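Local coordinates for protein alcohol oxidase (Myceliophthora thermophila, PDB 6F74) that binds FAD and, as a VAO-type flavoprotein oxidase, probably uses it to pass electrons from a substrate to oxygen, at residues A[437-442]-A[491-496]; A[312-317]-A[407-412]; A[223-228]-A[413-418]; A[562-567]-A[580-585]. One frame throughout, in Å; residues are numbered along the deposited sequence.

Interaction 1 (A[437-442]-A[491-496])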
loop_
_atom_site.group_PDB
_atom_site.type_symbol
_atom_site.label_atom_id
_atom_site.label_comp_id
_atom_site.label_asym_id
_atom_site.label_seq_id
_atom_site.Cartn_x
_atom_site.Cartn_y
_atom_site.Cartn_z
ATOM N N SER A 437 1.253 -0.139 -11.651
ATOM C CA SER A 437 2.060 1.041 -11.326
ATOM C C SER A 437 3.381 0.966 -12.072
ATOM O O SER A 437 3.907 -0.133 -12.372
ATOM C CB SER A 437 2.273 1.217 -9.819
ATOM O OG SER A 437 2.773 0.060 -9.159
ATOM N N ARG A 438 3.852 2.151 -12.446
ATOM C CA ARG A 438 5.085 2.288 -13.180
ATOM C C ARG A 438 5.839 3.521 -12.716
ATOM O O ARG A 438 5.320 4.646 -12.759
ATOM C CB ARG A 438 4.828 2.352 -14.674
ATOM C CG ARG A 438 6.092 2.087 -15.496
ATOM C CD ARG A 438 6.467 0.623 -15.469
ATOM N NE ARG A 438 7.738 0.341 -16.124
ATOM C CZ ARG A 438 8.433 -0.795 -15.966
ATOM N NH1 ARG A 438 7.993 -1.778 -15.162
ATOM N NH2 ARG A 438 9.585 -0.949 -16.617
ATOM N N LEU A 439 7.050 3.290 -12.225
ATOM C CA LEU A 439 7.954 4.372 -11.896
ATOM C C LEU A 439 8.423 4.970 -13.227
ATOM O O LEU A 439 8.731 4.225 -14.164
ATOM C CB LEU A 439 9.122 3.879 -11.059
ATOM C CG LEU A 439 8.923 3.754 -9.534
ATOM C CD1 LEU A 439 7.821 2.744 -9.180
ATOM C CD2 LEU A 439 10.247 3.305 -8.924
ATOM N N ILE A 440 8.443 6.298 -13.310
ATOM C CA ILE A 440 8.790 7.024 -14.548
ATOM C C ILE A 440 10.076 7.835 -14.374
ATOM O O ILE A 440 10.127 8.737 -13.531
ATOM C CB ILE A 440 7.662 7.989 -14.969
ATOM C CG1 ILE A 440 6.320 7.263 -15.045
ATOM C CG2 ILE A 440 7.968 8.636 -16.300
ATOM C CD1 ILE A 440 6.259 6.053 -15.957
ATOM N N ASN A 441 11.094 7.502 -15.179
ATOM C CA ASN A 441 12.375 8.245 -15.197
ATOM C C ASN A 441 12.266 9.467 -16.138
ATOM O O ASN A 441 11.515 9.424 -17.115
ATOM C CB ASN A 441 13.525 7.327 -15.627
ATOM C CG ASN A 441 13.325 6.752 -17.018
ATOM O OD1 ASN A 441 12.297 6.151 -17.296
ATOM N ND2 ASN A 441 14.303 6.971 -17.907
ATOM N N PRO A 442 13.012 10.556 -15.865
ATOM C CA PRO A 442 12.843 11.775 -16.681
ATOM C C PRO A 442 13.011 11.592 -18.187
ATOM O O PRO A 442 12.302 12.236 -18.969
ATOM C CB PRO A 442 13.935 12.710 -16.168
ATOM C CG PRO A 442 14.284 12.203 -14.818
ATOM C CD PRO A 442 14.045 10.724 -14.829
ATOM N N PRO A 491 16.138 -0.161 -7.305
ATOM C CA PRO A 491 16.967 0.877 -7.936
ATOM C C PRO A 491 16.203 2.006 -8.677
ATOM O O PRO A 491 16.587 3.184 -8.582
ATOM C CB PRO A 491 17.796 0.082 -8.931
ATOM C CG PRO A 491 17.941 -1.260 -8.309
ATOM C CD PRO A 491 16.675 -1.505 -7.564
ATOM N N ALA A 492 15.152 1.643 -9.408
ATOM C CA ALA A 492 14.370 2.621 -10.162
ATOM C C ALA A 492 13.861 3.801 -9.323
ATOM O O ALA A 492 13.712 4.895 -9.835
ATOM C CB ALA A 492 13.214 1.937 -10.870
ATOM N N TRP A 493 13.629 3.591 -8.026
ATOM C CA TRP A 493 13.262 4.713 -7.136
ATOM C C TRP A 493 14.298 5.829 -7.147
ATOM O O TRP A 493 13.952 6.997 -6.976
ATOM C CB TRP A 493 13.117 4.257 -5.688
ATOM C CG TRP A 493 11.842 3.575 -5.402
ATOM C CD1 TRP A 493 11.685 2.268 -5.070
ATOM C CD2 TRP A 493 10.551 4.169 -5.376
ATOM N NE1 TRP A 493 10.362 2.008 -4.832
ATOM C CE2 TRP A 493 9.642 3.153 -5.044
ATOM C CE3 TRP A 493 10.068 5.457 -5.623
ATOM C CZ2 TRP A 493 8.260 3.388 -4.923
ATOM C CZ3 TRP A 493 8.693 5.686 -5.505
ATOM C CH2 TRP A 493 7.811 4.652 -5.163
ATOM N N ARG A 494 15.561 5.455 -7.355
ATOM C CA ARG A 494 16.637 6.397 -7.310
ATOM C C ARG A 494 16.732 7.268 -8.571
ATOM O O ARG A 494 17.480 8.232 -8.559
ATOM C CB ARG A 494 17.988 5.696 -7.053
ATOM C CG ARG A 494 18.003 4.696 -5.883
ATOM C CD ARG A 494 17.430 5.316 -4.623
ATOM N NE ARG A 494 17.621 4.459 -3.466
ATOM C CZ ARG A 494 17.099 4.669 -2.251
ATOM N NH1 ARG A 494 16.356 5.734 -1.990
ATOM N NH2 ARG A 494 17.328 3.790 -1.275
ATOM N N VAL A 495 16.019 6.909 -9.647
ATOM C CA VAL A 495 15.987 7.709 -10.889
ATOM C C VAL A 495 14.608 8.226 -11.281
ATOM O O VAL A 495 14.518 9.057 -12.172
ATOM C CB VAL A 495 16.647 6.956 -12.093
ATOM C CG1 VAL A 495 18.111 6.647 -11.808
ATOM C CG2 VAL A 495 15.919 5.673 -12.472
ATOM N N SER A 496 13.551 7.773 -10.604
ATOM C CA SER A 496 12.181 8.090 -11.002
ATOM C C SER A 496 11.532 9.025 -9.989
ATOM O O SER A 496 11.349 8.640 -8.832
ATOM C CB SER A 496 11.377 6.799 -11.141
ATOM O OG SER A 496 12.107 5.868 -11.937
#
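Leu439, on strand 435-440, reaches the 491-496 loop with its CD2 methyl, and the apolar part of the contact gathers round that one carbon. Leu439 CD2 lies over the face of the Trp493 indole, 3.8 Å from the centroid of the five-membered ring and 18° off its normal, a CH-pi contact in which the two side chains cross at about a right angle. The same CD2 touches Ala492 CB at 3.8 Å and comes to 3.5 Å from Trp493 N, so the methyl is flanked by backbone as well as by the ring.

The hydrogen bond of Ser496 OG lies inside the loop and shapes the surface that the strand meets. Ser496 OG, anti to its own carbonyl carbon (chi1 -49°), donates to Ala492 O over 2.8 Å from above the carbonyl plane. Val495 N approaches this oxygen at 3.1 Å, so these two donors grip Ala492 O from opposite faces. An alanine at Ser496 would probably leave Ala492 O without its hydroxyl donor and open a small gap beside Leu439 CB.

Close contacts to carbonyl oxygens complete the join: Ser496 CB sits 3.3 Å from Ile440 O, and Pro442 CD meets Val495 O at 3.2 Å.

Toward the flavin, the Trp493 side chain stands about 4 Å from that of Tyr540, an FAD-binding residue. Strand 435-440 is the outermost strand on one side of the antiparallel sheet; it pairs with 498-503, the strand into which this loop runs, and Arg438 rests on helix 512-533.

Interaction 2 (A[312-317]-A[407-412])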
loop_
_atom_site.group_PDB
_atom_site.type_symbol
_atom_site.label_atom_id
_atom_site.label_comp_id
_atom_site.label_asym_id
_atom_site.label_seq_id
_atom_site.Cartn_x
_atom_site.Cartn_y
_atom_site.Cartn_z
ATOM N N THR A 312 3.743 25.268 1.613
ATOM C CA THR A 312 2.702 25.821 0.751
ATOM C C THR A 312 2.170 24.727 -0.150
ATOM O O THR A 312 2.937 24.013 -0.769
ATOM C CB THR A 312 3.225 26.998 -0.088
ATOM O OG1 THR A 312 3.771 27.982 0.788
ATOM C CG2 THR A 312 2.093 27.657 -0.869
ATOM N N ALA A 313 0.849 24.637 -0.227
ATOM C CA ALA A 313 0.172 23.702 -1.102
ATOM C C ALA A 313 -0.326 24.411 -2.351
ATOM O O ALA A 313 -0.734 25.563 -2.287
ATOM C CB ALA A 313 -1.000 23.070 -0.359
ATOM N N HIS A 314 -0.301 23.694 -3.467
ATOM C CA HIS A 314 -0.766 24.183 -4.751
ATOM C C HIS A 314 -1.924 23.330 -5.218
ATOM O O HIS A 314 -1.748 22.151 -5.442
ATOM C CB HIS A 314 0.356 24.071 -5.789
ATOM C CG HIS A 314 -0.036 24.518 -7.161
ATOM N ND1 HIS A 314 0.186 23.754 -8.280
ATOM C CD2 HIS A 314 -0.601 25.671 -7.597
ATOM C CE1 HIS A 314 -0.243 24.412 -9.347
ATOM N NE2 HIS A 314 -0.730 25.576 -8.957
ATOM N N ARG A 315 -3.099 23.923 -5.351
ATOM C CA ARG A 315 -4.257 23.209 -5.870
ATOM C C ARG A 315 -4.480 23.572 -7.333
ATOM O O ARG A 315 -4.709 24.728 -7.654
ATOM C CB ARG A 315 -5.485 23.487 -5.003
ATOM C CG ARG A 315 -5.386 22.847 -3.598
ATOM C CD ARG A 315 -5.718 21.341 -3.610
ATOM N NE ARG A 315 -5.886 20.816 -2.230
ATOM C CZ ARG A 315 -7.067 20.555 -1.631
ATOM N NH1 ARG A 315 -8.258 20.731 -2.245
ATOM N NH2 ARG A 315 -7.092 20.058 -0.388
ATOM N N LEU A 316 -4.413 22.588 -8.214
ATOM C CA LEU A 316 -4.569 22.832 -9.652
ATOM C C LEU A 316 -5.738 22.031 -10.157
ATOM O O LEU A 316 -5.869 20.887 -9.797
ATOM C CB LEU A 316 -3.315 22.402 -10.436
ATOM C CG LEU A 316 -3.345 22.550 -11.981
ATOM C CD1 LEU A 316 -3.318 24.016 -12.403
ATOM C CD2 LEU A 316 -2.167 21.818 -12.597
ATOM N N ALA A 317 -6.546 22.613 -11.023
ATOM C CA ALA A 317 -7.633 21.900 -11.647
ATOM C C ALA A 317 -7.769 22.332 -13.095
ATOM O O ALA A 317 -7.668 23.522 -13.415
ATOM C CB ALA A 317 -8.932 22.134 -10.900
ATOM N N SER A 407 -5.931 27.634 -10.257
ATOM C CA SER A 407 -4.651 27.463 -9.611
ATOM C C SER A 407 -4.656 28.296 -8.370
ATOM O O SER A 407 -4.769 29.510 -8.472
ATOM C CB SER A 407 -3.537 27.946 -10.559
ATOM O OG SER A 407 -2.285 27.762 -9.972
ATOM N N THR A 408 -4.550 27.673 -7.205
ATOM C CA THR A 408 -4.509 28.410 -5.950
ATOM C C THR A 408 -3.444 27.866 -5.024
ATOM O O THR A 408 -3.019 26.721 -5.154
ATOM C CB THR A 408 -5.869 28.362 -5.241
ATOM O OG1 THR A 408 -6.185 27.005 -4.873
ATOM C CG2 THR A 408 -6.957 28.916 -6.132
ATOM N N PHE A 409 -3.036 28.697 -4.073
ATOM C CA PHE A 409 -2.007 28.349 -3.104
ATOM C C PHE A 409 -2.532 28.575 -1.707
ATOM O O PHE A 409 -3.283 29.511 -1.480
ATOM C CB PHE A 409 -0.765 29.194 -3.305
ATOM C CG PHE A 409 -0.125 29.002 -4.655
ATOM C CD1 PHE A 409 -0.563 29.726 -5.751
ATOM C CD2 PHE A 409 0.901 28.100 -4.826
ATOM C CE1 PHE A 409 0.011 29.547 -6.991
ATOM C CE2 PHE A 409 1.492 27.916 -6.060
ATOM C CZ PHE A 409 1.047 28.639 -7.152
ATOM N N ALA A 410 -2.153 27.690 -0.792
ATOM C CA ALA A 410 -2.466 27.828 0.624
ATOM C C ALA A 410 -1.186 27.649 1.422
ATOM O O ALA A 410 -0.473 26.670 1.219
ATOM C CB ALA A 410 -3.493 26.795 1.034
ATOM N N GLU A 411 -0.897 28.602 2.313
ATOM C CA GLU A 411 0.330 28.567 3.138
ATOM C C GLU A 411 -0.012 28.047 4.525
ATOM O O GLU A 411 -1.070 28.386 5.058
ATOM C CB GLU A 411 0.993 29.935 3.222
ATOM C CG GLU A 411 2.464 29.854 3.654
ATOM C CD GLU A 411 3.237 31.149 3.446
ATOM O OE1 GLU A 411 3.248 31.628 2.302
ATOM O OE2 GLU A 411 3.859 31.691 4.424
ATOM N N TYR A 412 0.846 27.185 5.078
ATOM C CA TYR A 412 0.721 26.694 6.464
ATOM C C TYR A 412 1.998 27.012 7.204
ATOM O O TYR A 412 3.054 27.145 6.563
ATOM C CB TYR A 412 0.467 25.178 6.490
ATOM C CG TYR A 412 -0.792 24.801 5.744
ATOM C CD1 TYR A 412 -2.042 24.841 6.361
ATOM C CD2 TYR A 412 -0.742 24.459 4.404
ATOM C CE1 TYR A 412 -3.187 24.520 5.663
ATOM C CE2 TYR A 412 -1.882 24.136 3.705
ATOM C CZ TYR A 412 -3.101 24.174 4.338
ATOM O OH TYR A 412 -4.259 23.875 3.658
#
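Ala313 and Ala410 face each other as a hydrogen-bonded pair in two antiparallel strands whose axes approach to 4.6 Å and run at 160° to one another. Ala313 N donates to Ala410 O at 2.8 Å, and Ala410 N returns the bond to Ala313 O. Arg315 and Thr408 form the next such pair, with Arg315 N 2.8 Å from Thr408 O. Between and beyond these lie the non-hydrogen-bonded pairs Thr312-Glu411, His314-Phe409 and Leu316-Ser407.

On the face carrying those three pairs, the His314 imidazole holds the centre. Its CG, anti to the backbone N (chi1 178°), starts the ring off beside the carbonyl carbon, and the ring reaches both Ser407 and Phe409. His314 NE2 meets Ser407 OG in the ring plane at 2.9 Å, a diagonal hydrogen bond in which either atom could be the donor. The ring also makes an offset stack with Phe409, planes 29° apart and ring centroids 4.7 Å apart. His314 CD2 lies over the Phe409 face toward its rim, 3.4 Å from Phe409 CZ. Thr312 CG2 comes to the edge of the phenyl ring, 4.1 Å from Phe409 CB. Phe409 also touches helix 382-396.

On the face of Ala313 and Arg315, Thr408 OG1 is 3.6 Å from Arg315 CB, while the Arg315 guanidinium turns to a salt bridge with Glu422. Tyr412 packs on helix 415-422 and bonds through its hydroxyl to the same glutamate.

Strand 403-412 is the outermost strand on its side of the seven-stranded antiparallel sheet. Such a sheet, covered by helices, is consistent with the substrate-binding (cap) domain of VAO-type flavoproteins.

Interaction 3 (A[223-228]-A[413-418])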
loop_
_atom_site.group_PDB
_atom_site.type_symbol
_atom_site.label_atom_id
_atom_site.label_comp_id
_atom_site.label_asym_id
_atom_site.label_seq_id
_atom_site.Cartn_x
_atom_site.Cartn_y
_atom_site.Cartn_z
ATOM N N ASN A 223 6.912 17.909 18.082
ATOM C CA ASN A 223 7.292 18.859 17.039
ATOM C C ASN A 223 8.267 18.267 15.999
ATOM O O ASN A 223 9.245 18.904 15.618
ATOM C CB ASN A 223 7.877 20.126 17.693
ATOM C CG ASN A 223 7.908 21.335 16.750
ATOM O OD1 ASN A 223 7.097 21.457 15.838
ATOM N ND2 ASN A 223 8.861 22.244 16.989
ATOM N N VAL A 224 8.029 17.031 15.569
ATOM C CA VAL A 224 8.854 16.444 14.511
ATOM C C VAL A 224 7.972 15.890 13.402
ATOM O O VAL A 224 6.754 15.759 13.547
ATOM C CB VAL A 224 9.827 15.370 15.035
ATOM C CG1 VAL A 224 10.804 15.976 16.050
ATOM C CG2 VAL A 224 9.059 14.195 15.635
ATOM N N ILE A 225 8.617 15.557 12.298
ATOM C CA ILE A 225 7.956 15.024 11.117
ATOM C C ILE A 225 8.233 13.536 11.022
ATOM O O ILE A 225 9.380 13.124 10.886
ATOM C CB ILE A 225 8.427 15.731 9.836
ATOM C CG1 ILE A 225 8.084 17.226 9.913
ATOM C CG2 ILE A 225 7.763 15.114 8.597
ATOM C CD1 ILE A 225 8.586 18.052 8.757
ATOM N N ALA A 226 7.171 12.749 11.113
ATOM C CA ALA A 226 7.200 11.329 10.861
ATOM C C ALA A 226 6.719 11.165 9.427
ATOM O O ALA A 226 5.667 11.684 9.043
ATOM C CB ALA A 226 6.258 10.594 11.811
ATOM N N VAL A 227 7.514 10.442 8.646
ATOM C CA VAL A 227 7.280 10.251 7.232
ATOM C C VAL A 227 6.430 8.978 7.056
ATOM O O VAL A 227 6.967 7.886 6.895
ATOM C CB VAL A 227 8.608 10.183 6.438
ATOM C CG1 VAL A 227 8.334 10.159 4.940
ATOM C CG2 VAL A 227 9.475 11.375 6.735
ATOM N N GLY A 228 5.108 9.169 7.107
ATOM C CA GLY A 228 4.118 8.103 6.993
ATOM C C GLY A 228 3.350 8.268 5.701
ATOM O O GLY A 228 3.709 9.077 4.855
ATOM N N GLN A 413 1.914 27.120 8.536
ATOM C CA GLN A 413 3.083 27.498 9.376
ATOM C C GLN A 413 3.833 26.307 10.044
ATOM O O GLN A 413 4.771 26.524 10.814
ATOM C CB GLN A 413 2.686 28.532 10.432
ATOM C CG GLN A 413 1.968 29.752 9.862
ATOM C CD GLN A 413 2.757 30.468 8.760
ATOM O OE1 GLN A 413 3.802 31.032 9.035
ATOM N NE2 GLN A 413 2.265 30.452 7.503
ATOM N N ASP A 414 3.434 25.075 9.730
ATOM C CA ASP A 414 4.212 23.870 10.096
ATOM C C ASP A 414 3.752 22.677 9.297
ATOM O O ASP A 414 2.787 22.766 8.523
ATOM C CB ASP A 414 4.170 23.562 11.633
ATOM C CG ASP A 414 3.017 22.648 12.037
ATOM O OD1 ASP A 414 1.857 23.049 11.858
ATOM O OD2 ASP A 414 3.266 21.529 12.539
ATOM N N TYR A 415 4.437 21.555 9.455
ATOM C CA TYR A 415 4.085 20.369 8.722
ATOM C C TYR A 415 2.673 19.843 9.061
ATOM O O TYR A 415 1.910 19.429 8.174
ATOM C CB TYR A 415 5.114 19.264 8.976
ATOM C CG TYR A 415 4.794 18.023 8.194
ATOM C CD1 TYR A 415 5.027 17.980 6.816
ATOM C CD2 TYR A 415 4.227 16.909 8.804
ATOM C CE1 TYR A 415 4.753 16.852 6.073
ATOM C CE2 TYR A 415 3.919 15.771 8.072
ATOM C CZ TYR A 415 4.179 15.748 6.699
ATOM O OH TYR A 415 3.904 14.635 5.947
ATOM N N TRP A 416 2.345 19.814 10.348
ATOM C CA TRP A 416 1.144 19.117 10.783
ATOM C C TRP A 416 -0.150 19.815 10.466
ATOM O O TRP A 416 -1.117 19.127 10.117
ATOM C CB TRP A 416 1.215 18.758 12.254
ATOM C CG TRP A 416 2.302 17.772 12.478
ATOM C CD1 TRP A 416 3.491 18.000 13.103
ATOM C CD2 TRP A 416 2.342 16.431 12.007
ATOM N NE1 TRP A 416 4.263 16.871 13.060
ATOM C CE2 TRP A 416 3.577 15.890 12.399
ATOM C CE3 TRP A 416 1.453 15.629 11.277
ATOM C CZ2 TRP A 416 3.947 14.587 12.094
ATOM C CZ3 TRP A 416 1.825 14.333 10.972
ATOM C CH2 TRP A 416 3.063 13.826 11.374
ATOM N N SER A 417 -0.192 21.143 10.559
ATOM C CA SER A 417 -1.395 21.876 10.126
ATOM C C SER A 417 -1.593 21.666 8.611
ATOM O O SER A 417 -2.729 21.506 8.140
ATOM C CB SER A 417 -1.300 23.366 10.474
ATOM O OG SER A 417 -0.231 24.008 9.766
ATOM N N PHE A 418 -0.481 21.641 7.873
ATOM C CA PHE A 418 -0.480 21.326 6.450
ATOM C C PHE A 418 -0.998 19.908 6.216
ATOM O O PHE A 418 -1.851 19.690 5.349
ATOM C CB PHE A 418 0.925 21.501 5.812
ATOM C CG PHE A 418 1.196 20.522 4.698
ATOM C CD1 PHE A 418 0.570 20.667 3.468
ATOM C CD2 PHE A 418 2.014 19.409 4.903
ATOM C CE1 PHE A 418 0.767 19.724 2.449
ATOM C CE2 PHE A 418 2.214 18.471 3.899
ATOM C CZ PHE A 418 1.600 18.629 2.666
HETATM O O HOH W 1 3.867 12.162 6.997
#
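An N-capped helix, 415-422, is set by its first turn against strand 224-225, with Tyr415 and Trp416 reaching Ile225 and Val224 and so tying it to a chain segment of the FAD-binding family region. Asp414 is the N-cap: its OD1 accepts from Ser417 N at 3.1 Å and its OD2 from Trp416 N at 2.9 Å. Asn307 bonds to the cap, to Tyr415 N and to Asn223, linking both segments.

Trp416 NE1 donates to Val224 O over 2.8 Å, the oxygen lying in the indole plane and the bond bent to 147° at the hydrogen. A phenylalanine in place of Trp416 would probably leave Val224 O without this donor and the strand without its one direct hydrogen bond to the helix turn. Ile225 crosses Tyr415 at about a right angle, its CG2 over the ring centre at 3.9 Å from the centroid, a CH-pi contact, while Ile225 CD1 rests 3.7 Å from Tyr415 CB. Tyr415 CD2 in turn sits over one face of the Trp416 ring, so the two aromatics brace each other. At the phenol end one water bridges the segments, 2.7 Å from Tyr415 OH and donating to Ala226 O at 2.8 Å.

Interaction 4 (A[562-567]-A[580-585])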
loop_
_atom_site.group_PDB
_atom_site.type_symbol
_atom_site.label_atom_id
_atom_site.label_comp_id
_atom_site.label_asym_id
_atom_site.label_seq_id
_atom_site.Cartn_x
_atom_site.Cartn_y
_atom_site.Cartn_z
ATOM N N GLN A 562 19.337 -10.943 -4.121
ATOM C CA GLN A 562 19.707 -10.680 -2.728
ATOM C C GLN A 562 18.519 -10.798 -1.807
ATOM O O GLN A 562 18.654 -11.306 -0.696
ATOM C CB GLN A 562 20.302 -9.286 -2.574
ATOM C CG GLN A 562 21.749 -9.254 -2.150
ATOM C CD GLN A 562 22.376 -7.877 -2.346
ATOM O OE1 GLN A 562 23.387 -7.580 -1.702
ATOM N NE2 GLN A 562 21.777 -7.027 -3.222
ATOM N N HIS A 563 17.351 -10.333 -2.234
ATOM C CA HIS A 563 16.154 -10.519 -1.417
ATOM C C HIS A 563 15.881 -12.011 -1.230
ATOM O O HIS A 563 15.674 -12.485 -0.106
ATOM C CB HIS A 563 14.939 -9.837 -2.032
ATOM C CG HIS A 563 15.014 -8.344 -2.039
ATOM N ND1 HIS A 563 15.673 -7.621 -1.073
ATOM C CD2 HIS A 563 14.471 -7.438 -2.881
ATOM C CE1 HIS A 563 15.550 -6.332 -1.328
ATOM N NE2 HIS A 563 14.839 -6.192 -2.431
ATOM N N LEU A 564 15.916 -12.743 -2.335
ATOM C CA LEU A 564 15.710 -14.179 -2.298
ATOM C C LEU A 564 16.698 -14.903 -1.395
ATOM O O LEU A 564 16.299 -15.792 -0.682
ATOM C CB LEU A 564 15.782 -14.780 -3.696
ATOM C CG LEU A 564 15.279 -16.197 -3.906
ATOM C CD1 LEU A 564 13.856 -16.393 -3.421
ATOM C CD2 LEU A 564 15.380 -16.519 -5.399
ATOM N N ALA A 565 17.968 -14.517 -1.404
ATOM C CA ALA A 565 18.946 -15.162 -0.513
ATOM C C ALA A 565 18.540 -15.005 0.963
ATOM O O ALA A 565 18.470 -15.992 1.711
ATOM C CB ALA A 565 20.359 -14.640 -0.763
ATOM N N ALA A 566 18.259 -13.771 1.364
ATOM C CA ALA A 566 17.732 -13.473 2.701
ATOM C C ALA A 566 16.447 -14.287 3.026
ATOM O O ALA A 566 16.288 -14.794 4.132
ATOM C CB ALA A 566 17.474 -11.990 2.838
ATOM N N LYS A 567 15.556 -14.402 2.051
ATOM C CA LYS A 567 14.360 -15.200 2.189
ATOM C C LYS A 567 14.677 -16.663 2.491
ATOM O O LYS A 567 14.093 -17.240 3.395
ATOM C CB LYS A 567 13.495 -15.109 0.931
ATOM C CG LYS A 567 12.254 -15.978 0.943
ATOM C CD LYS A 567 11.305 -15.659 2.110
ATOM C CE LYS A 567 10.044 -16.516 2.008
ATOM N NZ LYS A 567 9.042 -16.313 3.081
ATOM N N THR A 580 2.990 -13.092 -4.382
ATOM C CA THR A 580 3.945 -12.147 -4.992
ATOM C C THR A 580 5.156 -11.797 -4.121
ATOM O O THR A 580 6.058 -11.104 -4.605
ATOM C CB THR A 580 3.340 -10.775 -5.455
ATOM O OG1 THR A 580 3.072 -9.914 -4.337
ATOM C CG2 THR A 580 2.104 -10.943 -6.322
ATOM N N CYS A 581 5.196 -12.243 -2.867
ATOM C CA CYS A 581 6.313 -11.927 -1.982
ATOM C C CYS A 581 7.541 -12.657 -2.494
ATOM O O CYS A 581 7.447 -13.574 -3.339
ATOM C CB CYS A 581 6.001 -12.277 -0.512
ATOM S SG CYS A 581 4.573 -11.373 0.126
ATOM N N VAL A 582 8.704 -12.204 -2.041
ATOM C CA VAL A 582 9.954 -12.775 -2.529
ATOM C C VAL A 582 9.945 -14.281 -2.216
ATOM O O VAL A 582 9.637 -14.689 -1.067
ATOM C CB VAL A 582 11.157 -12.069 -1.880
ATOM C CG1 VAL A 582 12.434 -12.848 -2.101
ATOM C CG2 VAL A 582 11.279 -10.648 -2.439
ATOM N N GLY A 583 10.256 -15.085 -3.237
ATOM C CA GLY A 583 10.273 -16.541 -3.087
ATOM C C GLY A 583 8.971 -17.269 -3.323
ATOM O O GLY A 583 8.971 -18.488 -3.300
ATOM N N ALA A 584 7.884 -16.533 -3.580
ATOM C CA ALA A 584 6.551 -17.122 -3.703
ATOM C C ALA A 584 6.401 -18.052 -4.894
ATOM O O ALA A 584 5.546 -18.930 -4.887
ATOM C CB ALA A 584 5.492 -16.013 -3.759
ATOM N N GLU A 585 7.250 -17.873 -5.901
ATOM C CA GLU A 585 7.279 -18.745 -7.072
ATOM C C GLU A 585 7.684 -20.189 -6.791
ATOM O O GLU A 585 7.536 -21.051 -7.673
ATOM C CB GLU A 585 8.208 -18.157 -8.155
ATOM C CG GLU A 585 9.704 -18.141 -7.820
ATOM C CD GLU A 585 10.180 -16.905 -7.078
ATOM O OE1 GLU A 585 9.371 -16.173 -6.396
ATOM O OE2 GLU A 585 11.409 -16.676 -7.186
#
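Val582 points its two methyls at His563 and Leu564 of helix 560-570, where a type II beta turn, Cys581 to Ala584, docks on the helix at the berberine-like C-terminal family region. The turn is closed by Ala584 N bonding to Cys581 O at 3.0 Å, and Cys581, its first residue, is held by its disulfide to Cys578.

The apolar contacts centre on Val582. Its CG1, anti to the backbone N (chi1 166°), presses on the helix backbone, 3.5 Å from Leu564 N. The other methyl, Val582 CG2, touches His563 CB at 3.8 Å. Leu564 extends its CD1 past the valine to Gly583 CA, 3.6 Å away. At the positive phi of Gly583 (88°) a CB would jam against the carbonyl O of Val582, which by itself calls for glycine, and it would also be tight against Lys567 CG.

The polar side-chain ends find their partners outside the two segments. Glu585 OE2 and Gly583 N both bond to Tyr560 OH, which fastens the turn to the start of the same helix. Lys567 NZ pairs with Asp571 and also bonds to Gly293 O and Asn574 OD1, three partners that hold the tip of a buried lysine.

The aliphatic part of that lysine passes the turn: its chain bends at chi2 (59°), bringing CD to 3.7 Å from Val582 O, while Lys567 CG and Val582 O stand 3.5 Å apart.

In the fold
Interactions 1, 3 and 4 are buried, whereas interaction 2 is partly exposed and lies away from the flavin. Interactions 1 and 2 reach the same antiparallel sheet at its two outermost strands, their centres about 26 Å apart; the second is knit by backbone bonds, the first by a methyl over an indole and loop packing. Helix 415-422 of interaction 3 follows strand 403-412 of interaction 2 in the chain, and the two contacts touch, with Tyr412 CB 3.5 Å from Ser417 OG; interaction 3 combines an indole bond, a CH-pi contact and a water. Interaction 4, about 42 Å from interaction 2 between centres and across the chain's centre, is almost wholly apolar where helix and turn meet.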